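Local coordinates for protein putative O-Methyltransferase (Corynebacterium glutamicum, PDB 3DR5) that is probably an O-methyltransferase that transfers a methyl group from S-adenosyl-L-methionine to a hydroxyl of a still unidentified substrate, at residues Tyr7-Thr10 against Tyr11-Thr15; Thr46-Ala49 against Ala50-Asn53; Ala67-Val70 against Gly71-Leu75; Lys98-Phe101 against Arg102-Gly105; Arg124-Asn127 against Asp128-Gln131. All blocks are in the same frame, centred on the assembly; numbering follows the deposited sequence.

Interaction 1. Residues Tyr7-Thr10 against Tyr11-Thr15; sequences YLRT and YVEST
T10 and S14 meet at the last turn of the helix through a doubly gripped carbonyl: S14 N lies 2.8 Å and S14 OG 2.7 Å from T10 O, both donating to it from opposite faces of the carbonyl plane. The hydroxyl can fold back because S14 OG sits between its own backbone N and carbonyl carbon (chi1 75°). T10 and S14 are nevertheless on the solvent side, where T10 OG1 turns back to E6 O.

The tighter side is built by L8, Y11 and V12. V12 CG2, lying beside its own backbone N, comes down over L8 O at 3.2 Å, and V12 CB stays near the same oxygen, while L8 CD1 touches V12 CG2 more loosely at 4.4 Å. This is the final part of the N-terminal helix 4-13, whose buried flank faces the second subunit: L8 packs on L165 there, and Y11 OH is hydrogen-bonded to D187 of that subunit.

R9 and E13, one turn apart, run side by side in the same direction toward helix 39-51. Their contact is mainly between E13 OE1 and the arginine's aliphatic stem, 3.5 Å at R9 CG. The charged ends do not close into a salt bridge; R9 NH1 remains 4.2 Å from E13 OE1, with guanidinium and carboxylate turned 56° apart.

Interaction 2. Residues Thr46-Ala49 against Ala50-Asn53; sequences TTLA and ATTN
L48 O takes a bond from T52 N at 2.8 Å while T52 OG1 comes within 2.6 Å of it, so the backbone and side chain of one residue crowd a single carbonyl. The amide bond is fairly straight (N-H...O 162°), with its donor tilted 30° from the carbonyl plane. T52 holds its hydroxyl between its backbone N and carbonyl carbon (chi1 53°), which swings OG1 back over the preceding turn; T52 CG2 reaches the same L48 oxygen from beside the backbone N, at 3.1 Å.

Two residues earlier along the helix, A50 N is bonded to T46 O at 2.9 Å, and A50 CB rests against that oxygen at 3.2 Å. T47 and T51 pass each other at a slant, methyl toward methyl, though the place of the T51 methyl is less sure. L48 CD2 likewise passes obliquely by T51 OG1, 4.1 Å away, a loose brush of a methyl on a hydroxyl.

Further out, the threonine hydroxyls are tied elsewhere: T46 OG1 to Y73 O of helix 67-77, T47 OG1 to Q43 O, and T51 OG1 to T51 OG1 of the second subunit. T46 and A50 also pack on H197 of that subunit, whereas L48 and A49 lean inward on L132 of strand 130-135. All the touching residues are buried. T52 is the first residue to leave helical backbone angles, making this the C-terminal end of helix 39-51, a helix wedged between a Rossmann-like methyltransferase core and its dimer interface.

Interaction 3. Residues Ala67-Val70 against Gly71-Leu75; sequences AGLV and GLYIL
A67 and G71 open helix 67-77 with a bond of 2.8 Å from G71 N to A67 O, the donor standing 39° above the carbonyl plane. The helix is the crossover of a beta-alpha-beta unit between strands 59-63 and 83-87 in the Rossmann-like methyltransferase fold; in relatives the loop leading into such a helix usually borders the cofactor pocket. G71 has no side chain to crowd the A67 carbonyl. In the following turn the amides are shared: L72 N is bonded to G68 O at 3.2 Å and only weakly to L69 O, and Y73 N has weak bonds alone, to L69 O and V70 O. Regular geometry returns at I74 N, which meets V70 O in the carbonyl plane.

Among the side chains, L69 and Y73 lie alongside each other, pointing the same way, with L69 CD1 against Y73 CE2 at 3.7 Å. Y73 CG is anti to its carbonyl carbon (chi1 -77°), which lays the ring back along the helix; V70 O lies at the ring's edge. Beyond the ring, Y73 OH is hydrogen-bonded to E39 and R26, so this buried hydroxyl is satisfied. L72 CG presses on G68 O at 3.1 Å. V70 and I74 form a second parallel pair facing the sheet, on F134 and L132, and they meet through V70 CG1 and I74 CD1, 4.0 Å apart.

Interaction 4. Residues Lys98-Phe101 against Arg102-Gly105; sequences KALF and REAG
The guanidinium of R102 is folded back over the preceding turn, with K98 O beneath the centre of one face, 4.1 Å from its plane. A99 comes up obliquely: R102 NH2 lies 3.4 Å from A99 CA and 3.8 Å from A99 CB. The arginine chain leaves with CG anti to its backbone N (chi1 -173°) and then bends at its second and third torsions, which bring the flat head back over the backbone. K98 O is thus approached by the cationic group while it accepts the R102 backbone amide at 2.9 Å.

The carboxylate of E103 hangs over the next carbonyl, E103 CD being 3.8 Å from A99 O. Its chain too is bent, at chi2, and keeps the acid beside the helix. Its partner beyond the turn is R24, through a long and weak ion pair. The backbone beneath is regular, E103 N being bonded to A99 O at 2.7 Å and A104 N to L100 O at 2.9 Å. A104 then leaves helical backbone angles, closing helix 91-103, and its CB remains 3.4 Å from L100 O.

R102 and E103 are exposed, whereas F101 and L100 face inward. F101 directs its ring into the core. This helix is the crossover between strands 83-87 and 111-114: F101 packs on L84, C86 and V111 of those strands and on L72 and L75 of helix 67-77, while L100 and A104 lie against helix 20-31.

Interaction 5. Residues Arg124-Asn127 against Asp128-Gln131; sequences RLAN and DSYQ
Y130 reaches back across a turn to L125 and A126, just where the chain enters strand 130-135, a central strand of the Rossmann-like methyltransferase sheet. Y130 CB leads off with CG anti to the carbonyl carbon (chi1 -62°), which carries the ring back toward the loop it has just left. Along the near side of the ring, Y130 CD2 is 4.0 Å from A126 O and CE2 is 3.7 Å from it; this carbonyl oxygen lies at the ring edge, near the plane, where the polarised C-H groups of an aromatic ring can meet it favourably. CE2 also touches L125 CB, at 4.3 Å and obliquely. At the tip, Y130 OH rests 3.9 Å from L125 CD2 and has a weak hydrogen bond to R112. The leucine and tyrosine side chains cross at about a right angle, and both pack on I61 of strand 59-63, so this end of the loop is tucked against the sheet.

Between these residues the chain reverses in a beta turn, with A126 CA and S129 CA 6.0 Å apart. D128 makes the corner with a positive phi of 56°, and its O is held by R154. N127 and D128 face solvent, although N127 also leans on P151 and L152 at the end of helix 142-152. S129 ends the turn: its CB sits 3.5 Å from A126 O, and its OG lies 3.8 Å from A126 CB.

In the fold
The contacts follow one another along the chain, and interactions 2 to 5 belong to the Rossmann-like domain. Interactions 3 and 4, with centres about 10 Å apart, lie on consecutive crossover helices and touch, F101 bearing on A67 and G68. Interaction 2 borders interaction 3, where A49 packs on I74 between helices 39-51 and 67-77, and interaction 5, where T52 approaches Q131 near the start of strand 130-135. Interaction 1 stands apart on the N-terminal helix, its centre about 37 Å from that of interaction 5, on the opposite side of the chain's centre. Interactions 1 and 2 both touch the second subunit, so dimerisation involves the N-terminal helix as well as helix 39-51.

Interaction 1. Residues Tyr7-Thr10 against Tyr11-Thr15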
loop_
_atom_site.group_PDB
_atom_site.type_symbol
_atom_site.label_atom_id
_atom_site.label_comp_id
_atom_site.label_asym_id
_atom_site.label_seq_id
_atom_site.Cartn_x
_atom_site.Cartn_y
_atom_site.Cartn_z
ATOM N N TYR A 7 1.791 -12.873 15.418
ATOM C CA TYR A 7 1.907 -14.183 14.809
ATOM C C TYR A 7 1.981 -13.930 13.295
ATOM O O TYR A 7 2.706 -14.615 12.571
ATOM C CB TYR A 7 0.692 -15.055 15.161
ATOM C CG TYR A 7 1.079 -16.473 15.507
ATOM C CD1 TYR A 7 0.259 -17.260 16.307
ATOM C CD2 TYR A 7 2.281 -17.025 15.045
ATOM C CE1 TYR A 7 0.617 -18.565 16.644
ATOM C CE2 TYR A 7 2.647 -18.331 15.374
ATOM C CZ TYR A 7 1.811 -19.092 16.175
ATOM O OH TYR A 7 2.167 -20.380 16.504
ATOM N N LEU A 8 1.226 -12.942 12.816
ATOM C CA LEU A 8 1.267 -12.580 11.401
ATOM C C LEU A 8 2.674 -11.982 11.181
ATOM O O LEU A 8 3.385 -12.369 10.253
ATOM C CB LEU A 8 0.196 -11.528 11.078
ATOM C CG LEU A 8 -0.233 -11.414 9.612
ATOM C CD1 LEU A 8 -0.131 -12.778 8.933
ATOM C CD2 LEU A 8 -1.667 -10.898 9.550
ATOM N N ARG A 9 3.080 -11.045 12.040
ATOM C CA ARG A 9 4.395 -10.416 11.907
ATOM C C ARG A 9 5.508 -11.454 11.957
ATOM O O ARG A 9 6.412 -11.452 11.116
ATOM C CB ARG A 9 4.598 -9.346 12.996
ATOM C CG ARG A 9 5.953 -8.655 12.943
ATOM C CD ARG A 9 5.870 -7.220 13.441
ATOM N NE ARG A 9 5.385 -7.121 14.814
ATOM C CZ ARG A 9 6.101 -7.429 15.892
ATOM N NH1 ARG A 9 7.351 -7.858 15.763
ATOM N NH2 ARG A 9 5.567 -7.308 17.100
ATOM N N THR A 10 5.430 -12.349 12.935
ATOM C CA THR A 10 6.434 -13.390 13.101
ATOM C C THR A 10 6.544 -14.290 11.873
ATOM O O THR A 10 7.644 -14.568 11.396
ATOM C CB THR A 10 6.136 -14.249 14.352
ATOM O OG1 THR A 10 6.055 -13.395 15.504
ATOM C CG2 THR A 10 7.239 -15.268 14.570
ATOM N N TYR A 11 5.407 -14.741 11.358
ATOM C CA TYR A 11 5.421 -15.592 10.173
ATOM C C TYR A 11 5.964 -14.843 8.955
ATOM O O TYR A 11 6.735 -15.399 8.172
ATOM C CB TYR A 11 4.027 -16.092 9.827
ATOM C CG TYR A 11 4.047 -16.939 8.580
ATOM C CD1 TYR A 11 4.580 -18.224 8.609
ATOM C CD2 TYR A 11 3.644 -16.418 7.347
ATOM C CE1 TYR A 11 4.703 -18.979 7.449
ATOM C CE2 TYR A 11 3.762 -17.168 6.179
ATOM C CZ TYR A 11 4.298 -18.447 6.241
ATOM O OH TYR A 11 4.412 -19.203 5.102
ATOM N N VAL A 12 5.565 -13.585 8.789
ATOM C CA VAL A 12 6.031 -12.804 7.648
ATOM C C VAL A 12 7.505 -12.444 7.780
ATOM O O VAL A 12 8.255 -12.519 6.808
ATOM C CB VAL A 12 5.197 -11.511 7.468
ATOM C CG1 VAL A 12 5.797 -10.639 6.363
ATOM C CG2 VAL A 12 3.746 -11.873 7.129
ATOM N N GLU A 13 7.922 -12.046 8.975
ATOM C CA GLU A 13 9.318 -11.697 9.182
ATOM C C GLU A 13 10.187 -12.952 9.074
ATOM O O GLU A 13 11.190 -12.966 8.368
ATOM C CB GLU A 13 9.508 -11.020 10.549
ATOM C CG GLU A 13 9.335 -9.502 10.506
ATOM C CD GLU A 13 9.459 -8.842 11.865
ATOM O OE1 GLU A 13 9.120 -7.643 11.982
ATOM O OE2 GLU A 13 9.902 -9.520 12.817
ATOM N N SER A 14 9.788 -14.017 9.762
ATOM C CA SER A 14 10.544 -15.268 9.756
ATOM C C SER A 14 10.500 -15.980 8.414
ATOM O O SER A 14 11.109 -17.042 8.256
ATOM C CB SER A 14 9.995 -16.215 10.819
ATOM O OG SER A 14 8.759 -16.791 10.400
ATOM N N THR A 15 9.798 -15.394 7.448
ATOM C CA THR A 15 9.657 -16.035 6.154
ATOM C C THR A 15 10.073 -15.190 4.953
ATOM O O THR A 15 10.116 -15.682 3.822
ATOM C CB THR A 15 8.195 -16.555 6.015
ATOM O OG1 THR A 15 8.192 -17.851 5.413
ATOM C CG2 THR A 15 7.361 -15.636 5.210
#

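Interaction 2. Residues Thr46-Ala49 against Ala50-Asn53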
loop_
_atom_site.group_PDB
_atom_site.type_symbol
_atom_site.label_atom_id
_atom_site.label_comp_id
_atom_site.label_asym_id
_atom_site.label_seq_id
_atom_site.Cartn_x
_atom_site.Cartn_y
_atom_site.Cartn_z
ATOM N N THR A 46 8.342 -0.506 -0.847
ATOM C CA THR A 46 8.788 -1.033 -2.136
ATOM C C THR A 46 7.605 -1.063 -3.114
ATOM O O THR A 46 7.754 -0.749 -4.288
ATOM C CB THR A 46 9.334 -2.463 -1.977
ATOM O OG1 THR A 46 10.378 -2.458 -1.001
ATOM C CG2 THR A 46 9.881 -2.982 -3.289
ATOM N N THR A 47 6.429 -1.444 -2.617
ATOM C CA THR A 47 5.221 -1.522 -3.433
ATOM C C THR A 47 4.833 -0.159 -3.992
ATOM O O THR A 47 4.517 -0.037 -5.177
ATOM C CB THR A 47 4.027 -2.064 -2.618
ATOM O OG1 THR A 47 4.324 -3.384 -2.147
ATOM C CG2 THR A 47 2.760 -2.106 -3.479
ATOM N N LEU A 48 4.856 0.865 -3.143
ATOM C CA LEU A 48 4.498 2.207 -3.590
ATOM C C LEU A 48 5.556 2.780 -4.523
ATOM O O LEU A 48 5.231 3.494 -5.475
ATOM C CB LEU A 48 4.292 3.138 -2.390
ATOM C CG LEU A 48 3.108 2.750 -1.484
ATOM C CD1 LEU A 48 3.026 3.707 -0.290
ATOM C CD2 LEU A 48 1.805 2.784 -2.293
ATOM N N ALA A 49 6.825 2.474 -4.253
ATOM C CA ALA A 49 7.901 2.966 -5.101
ATOM C C ALA A 49 7.771 2.301 -6.468
ATOM O O ALA A 49 8.093 2.901 -7.492
ATOM C CB ALA A 49 9.273 2.641 -4.479
ATOM N N ALA A 50 7.299 1.055 -6.474
ATOM C CA ALA A 50 7.122 0.289 -7.706
ATOM C C ALA A 50 5.846 0.666 -8.461
ATOM O O ALA A 50 5.834 0.682 -9.688
ATOM C CB ALA A 50 7.110 -1.202 -7.397
ATOM N N THR A 51 4.776 0.971 -7.735
ATOM C CA THR A 51 3.520 1.323 -8.375
ATOM C C THR A 51 3.443 2.792 -8.815
ATOM O O THR A 51 2.869 3.073 -9.873
ATOM C CB THR A 51 2.302 0.965 -7.466
ATOM O OG1 THR A 51 2.301 1.779 -6.279
ATOM C CG2 THR A 51 2.381 -0.513 -7.059
ATOM N N THR A 52 4.013 3.716 -8.033
ATOM C CA THR A 52 3.971 5.127 -8.414
ATOM C C THR A 52 4.692 5.342 -9.743
ATOM O O THR A 52 5.580 4.574 -10.125
ATOM C CB THR A 52 4.544 6.055 -7.307
ATOM O OG1 THR A 52 5.849 5.613 -6.915
ATOM C CG2 THR A 52 3.605 6.058 -6.108
ATOM N N ASN A 53 4.319 6.407 -10.439
ATOM C CA ASN A 53 4.843 6.673 -11.777
ATOM C C ASN A 53 6.175 7.388 -11.937
ATOM O O ASN A 53 6.274 8.585 -11.681
ATOM C CB ASN A 53 3.752 7.399 -12.577
ATOM C CG ASN A 53 3.966 7.317 -14.081
ATOM O OD1 ASN A 53 4.999 6.834 -14.545
ATOM N ND2 ASN A 53 2.988 7.804 -14.851
#

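Interaction 3. Residues Ala67-Val70 against Gly71-Leu75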
loop_
_atom_site.group_PDB
_atom_site.type_symbol
_atom_site.label_atom_id
_atom_site.label_comp_id
_atom_site.label_asym_id
_atom_site.label_seq_id
_atom_site.Cartn_x
_atom_site.Cartn_y
_atom_site.Cartn_z
ATOM N N ALA A 67 17.859 6.932 6.699
ATOM C CA ALA A 67 17.557 6.927 5.270
ATOM C C ALA A 67 18.107 5.717 4.534
ATOM O O ALA A 67 17.634 5.372 3.446
ATOM C CB ALA A 67 18.077 8.209 4.626
ATOM N N GLY A 68 19.108 5.078 5.132
ATOM C CA GLY A 68 19.719 3.923 4.512
ATOM C C GLY A 68 18.795 2.721 4.447
ATOM O O GLY A 68 18.683 2.068 3.403
ATOM N N LEU A 69 18.141 2.421 5.563
ATOM C CA LEU A 69 17.233 1.289 5.616
ATOM C C LEU A 69 16.031 1.588 4.711
ATOM O O LEU A 69 15.749 0.853 3.772
ATOM C CB LEU A 69 16.778 1.038 7.063
ATOM C CG LEU A 69 15.692 -0.027 7.252
ATOM C CD1 LEU A 69 16.219 -1.402 6.880
ATOM C CD2 LEU A 69 15.224 -0.015 8.692
ATOM N N VAL A 70 15.334 2.677 5.000
ATOM C CA VAL A 70 14.177 3.099 4.216
ATOM C C VAL A 70 14.486 3.184 2.714
ATOM O O VAL A 70 13.722 2.668 1.892
ATOM C CB VAL A 70 13.668 4.479 4.710
ATOM C CG1 VAL A 70 12.639 5.061 3.730
ATOM C CG2 VAL A 70 13.055 4.331 6.086
ATOM N N GLY A 71 15.603 3.836 2.386
ATOM C CA GLY A 71 16.023 4.022 1.008
ATOM C C GLY A 71 16.227 2.751 0.219
ATOM O O GLY A 71 15.987 2.715 -0.992
ATOM N N LEU A 72 16.701 1.714 0.899
ATOM C CA LEU A 72 16.941 0.433 0.255
ATOM C C LEU A 72 15.618 -0.196 -0.184
ATOM O O LEU A 72 15.542 -0.829 -1.240
ATOM C CB LEU A 72 17.704 -0.512 1.200
ATOM C CG LEU A 72 19.204 -0.193 1.362
ATOM C CD1 LEU A 72 19.810 -1.085 2.445
ATOM C CD2 LEU A 72 19.935 -0.419 0.034
ATOM N N TYR A 73 14.578 -0.031 0.626
ATOM C CA TYR A 73 13.263 -0.583 0.291
ATOM C C TYR A 73 12.679 0.165 -0.899
ATOM O O TYR A 73 12.084 -0.424 -1.785
ATOM C CB TYR A 73 12.317 -0.450 1.476
ATOM C CG TYR A 73 12.551 -1.467 2.552
ATOM C CD1 TYR A 73 12.263 -2.817 2.331
ATOM C CD2 TYR A 73 13.020 -1.080 3.806
ATOM C CE1 TYR A 73 12.430 -3.756 3.340
ATOM C CE2 TYR A 73 13.192 -2.011 4.826
ATOM C CZ TYR A 73 12.893 -3.339 4.589
ATOM O OH TYR A 73 13.021 -4.247 5.607
ATOM N N ILE A 74 12.865 1.477 -0.900
ATOM C CA ILE A 74 12.373 2.329 -1.967
ATOM C C ILE A 74 13.130 2.069 -3.270
ATOM O O ILE A 74 12.518 1.935 -4.327
ATOM C CB ILE A 74 12.481 3.829 -1.554
ATOM C CG1 ILE A 74 11.458 4.128 -0.454
ATOM C CG2 ILE A 74 12.266 4.738 -2.759
ATOM C CD1 ILE A 74 11.429 5.586 -0.006
ATOM N N LEU A 75 14.460 1.988 -3.192
ATOM C CA LEU A 75 15.286 1.741 -4.373
ATOM C C LEU A 75 14.960 0.411 -5.049
ATOM O O LEU A 75 15.111 0.272 -6.261
ATOM C CB LEU A 75 16.779 1.819 -4.003
ATOM C CG LEU A 75 17.261 3.256 -3.753
ATOM C CD1 LEU A 75 18.646 3.252 -3.096
ATOM C CD2 LEU A 75 17.285 4.016 -5.082
#

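Interaction 4. Residues Lys98-Phe101 against Arg102-Gly105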
loop_
_atom_site.group_PDB
_atom_site.type_symbol
_atom_site.label_atom_id
_atom_site.label_comp_id
_atom_site.label_asym_id
_atom_site.label_seq_id
_atom_site.Cartn_x
_atom_site.Cartn_y
_atom_site.Cartn_z
ATOM N N LYS A 98 24.983 6.780 2.812
ATOM C CA LYS A 98 25.814 6.595 1.624
ATOM C C LYS A 98 26.617 5.292 1.690
ATOM O O LYS A 98 26.866 4.651 0.664
ATOM C CB LYS A 98 26.757 7.788 1.449
ATOM C CG LYS A 98 26.060 9.072 0.988
ATOM C CD LYS A 98 27.010 10.264 1.094
ATOM C CE LYS A 98 27.106 11.059 -0.199
ATOM N NZ LYS A 98 26.259 12.283 -0.189
ATOM N N ALA A 99 27.015 4.901 2.897
ATOM C CA ALA A 99 27.762 3.664 3.090
ATOM C C ALA A 99 26.852 2.481 2.726
ATOM O O ALA A 99 27.216 1.636 1.906
ATOM C CB ALA A 99 28.211 3.545 4.544
ATOM N N LEU A 100 25.671 2.416 3.341
ATOM C CA LEU A 100 24.727 1.326 3.076
ATOM C C LEU A 100 24.371 1.203 1.592
ATOM O O LEU A 100 24.229 0.092 1.072
ATOM C CB LEU A 100 23.460 1.504 3.925
ATOM C CG LEU A 100 23.629 1.117 5.397
ATOM C CD1 LEU A 100 22.438 1.625 6.198
ATOM C CD2 LEU A 100 23.763 -0.410 5.523
ATOM N N PHE A 101 24.226 2.338 0.910
ATOM C CA PHE A 101 23.912 2.313 -0.511
ATOM C C PHE A 101 25.143 1.787 -1.247
ATOM O O PHE A 101 25.035 0.955 -2.142
ATOM C CB PHE A 101 23.530 3.717 -1.005
ATOM C CG PHE A 101 22.282 4.270 -0.365
ATOM C CD1 PHE A 101 21.201 3.432 -0.074
ATOM C CD2 PHE A 101 22.191 5.616 -0.037
ATOM C CE1 PHE A 101 20.043 3.937 0.520
ATOM C CE2 PHE A 101 21.039 6.131 0.560
ATOM C CZ PHE A 101 19.967 5.291 0.850
ATOM N N ARG A 102 26.321 2.271 -0.859
ATOM C CA ARG A 102 27.574 1.830 -1.472
ATOM C C ARG A 102 27.713 0.302 -1.319
ATOM O O ARG A 102 28.010 -0.392 -2.294
ATOM C CB ARG A 102 28.766 2.497 -0.788
ATOM C CG ARG A 102 30.120 2.242 -1.457
ATOM C CD ARG A 102 31.241 2.048 -0.433
ATOM N NE ARG A 102 31.041 2.841 0.780
ATOM C CZ ARG A 102 30.973 4.169 0.810
ATOM N NH1 ARG A 102 31.096 4.867 -0.310
ATOM N NH2 ARG A 102 30.766 4.799 1.960
ATOM N N GLU A 103 27.507 -0.213 -0.102
ATOM C CA GLU A 103 27.627 -1.645 0.170
ATOM C C GLU A 103 26.610 -2.441 -0.640
ATOM O O GLU A 103 26.961 -3.472 -1.224
ATOM C CB GLU A 103 27.520 -1.900 1.683
ATOM C CG GLU A 103 28.875 -1.747 2.368
ATOM C CD GLU A 103 28.741 -1.258 3.786
ATOM O OE1 GLU A 103 27.797 -1.698 4.482
ATOM O OE2 GLU A 103 29.581 -0.438 4.206
ATOM N N ALA A 104 25.357 -1.979 -0.667
ATOM C CA ALA A 104 24.368 -2.611 -1.532
ATOM C C ALA A 104 25.008 -2.235 -2.903
ATOM O O ALA A 104 25.860 -1.332 -2.984
ATOM C CB ALA A 104 23.020 -1.939 -1.381
ATOM N N GLY A 105 24.593 -2.856 -3.994
ATOM C CA GLY A 105 25.244 -2.553 -5.262
ATOM C C GLY A 105 24.865 -1.294 -5.987
ATOM O O GLY A 105 25.038 -1.201 -7.202
#

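Interaction 5. Residues Arg124-Asn127 against Asp128-Gln131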
loop_
_atom_site.group_PDB
_atom_site.type_symbol
_atom_site.label_atom_id
_atom_site.label_comp_id
_atom_site.label_asym_id
_atom_site.label_seq_id
_atom_site.Cartn_x
_atom_site.Cartn_y
_atom_site.Cartn_z
ATOM N N ARG A 124 13.505 24.440 -1.259
ATOM C CA ARG A 124 14.454 24.501 -2.368
ATOM C C ARG A 124 14.327 23.422 -3.435
ATOM O O ARG A 124 15.196 23.304 -4.307
ATOM C CB ARG A 124 15.872 24.468 -1.803
ATOM C CG ARG A 124 16.452 25.809 -1.365
ATOM C CD ARG A 124 15.728 26.426 -0.183
ATOM N NE ARG A 124 16.561 27.447 0.444
ATOM C CZ ARG A 124 16.095 28.519 1.077
ATOM N NH1 ARG A 124 14.790 28.725 1.169
ATOM N NH2 ARG A 124 16.938 29.396 1.604
ATOM N N LEU A 125 13.255 22.642 -3.364
ATOM C CA LEU A 125 13.052 21.574 -4.324
ATOM C C LEU A 125 11.949 21.953 -5.303
ATOM O O LEU A 125 11.123 22.810 -5.019
ATOM C CB LEU A 125 12.719 20.265 -3.583
ATOM C CG LEU A 125 13.753 19.790 -2.545
ATOM C CD1 LEU A 125 13.155 18.647 -1.730
ATOM C CD2 LEU A 125 15.048 19.349 -3.226
ATOM N N ALA A 126 11.941 21.308 -6.461
ATOM C CA ALA A 126 10.959 21.613 -7.493
ATOM C C ALA A 126 9.567 21.054 -7.231
ATOM O O ALA A 126 9.410 19.879 -6.918
ATOM C CB ALA A 126 11.478 21.127 -8.855
ATOM N N ASN A 127 8.564 21.915 -7.364
ATOM C CA ASN A 127 7.175 21.519 -7.169
ATOM C C ASN A 127 6.717 20.509 -8.228
ATOM O O ASN A 127 7.210 20.517 -9.362
ATOM C CB ASN A 127 6.246 22.731 -7.263
ATOM C CG ASN A 127 6.242 23.578 -6.012
ATOM O OD1 ASN A 127 6.496 23.085 -4.912
ATOM N ND2 ASN A 127 5.926 24.869 -6.169
ATOM N N ASP A 128 5.790 19.630 -7.849
ATOM C CA ASP A 128 5.219 18.665 -8.791
ATOM C C ASP A 128 6.256 17.793 -9.485
ATOM O O ASP A 128 6.131 17.497 -10.677
ATOM C CB ASP A 128 4.415 19.453 -9.839
ATOM C CG ASP A 128 3.477 18.578 -10.664
ATOM O OD1 ASP A 128 2.806 17.708 -10.073
ATOM O OD2 ASP A 128 3.397 18.772 -11.903
ATOM N N SER A 129 7.268 17.361 -8.746
ATOM C CA SER A 129 8.326 16.556 -9.343
ATOM C C SER A 129 8.570 15.204 -8.689
ATOM O O SER A 129 9.359 14.407 -9.193
ATOM C CB SER A 129 9.635 17.336 -9.324
ATOM O OG SER A 129 9.783 18.169 -10.452
ATOM N N TYR A 130 7.890 14.930 -7.586
ATOM C CA TYR A 130 8.117 13.692 -6.873
ATOM C C TYR A 130 6.911 12.771 -6.811
ATOM O O TYR A 130 5.784 13.214 -6.609
ATOM C CB TYR A 130 8.630 14.032 -5.470
ATOM C CG TYR A 130 9.953 14.776 -5.495
ATOM C CD1 TYR A 130 11.162 14.081 -5.584
ATOM C CD2 TYR A 130 9.992 16.173 -5.538
ATOM C CE1 TYR A 130 12.380 14.753 -5.704
ATOM C CE2 TYR A 130 11.201 16.857 -5.658
ATOM C CZ TYR A 130 12.394 16.135 -5.749
ATOM O OH TYR A 130 13.594 16.805 -5.866
ATOM N N GLN A 131 7.175 11.479 -6.975
ATOM C CA GLN A 131 6.140 10.452 -6.961
ATOM C C GLN A 131 5.949 9.802 -5.590
ATOM O O GLN A 131 4.940 9.135 -5.343
ATOM C CB GLN A 131 6.493 9.359 -7.968
ATOM C CG GLN A 131 7.650 8.470 -7.482
ATOM C CD GLN A 131 8.289 7.638 -8.583
ATOM O OE1 GLN A 131 7.987 6.457 -8.741
ATOM N NE2 GLN A 131 9.167 8.261 -9.356
#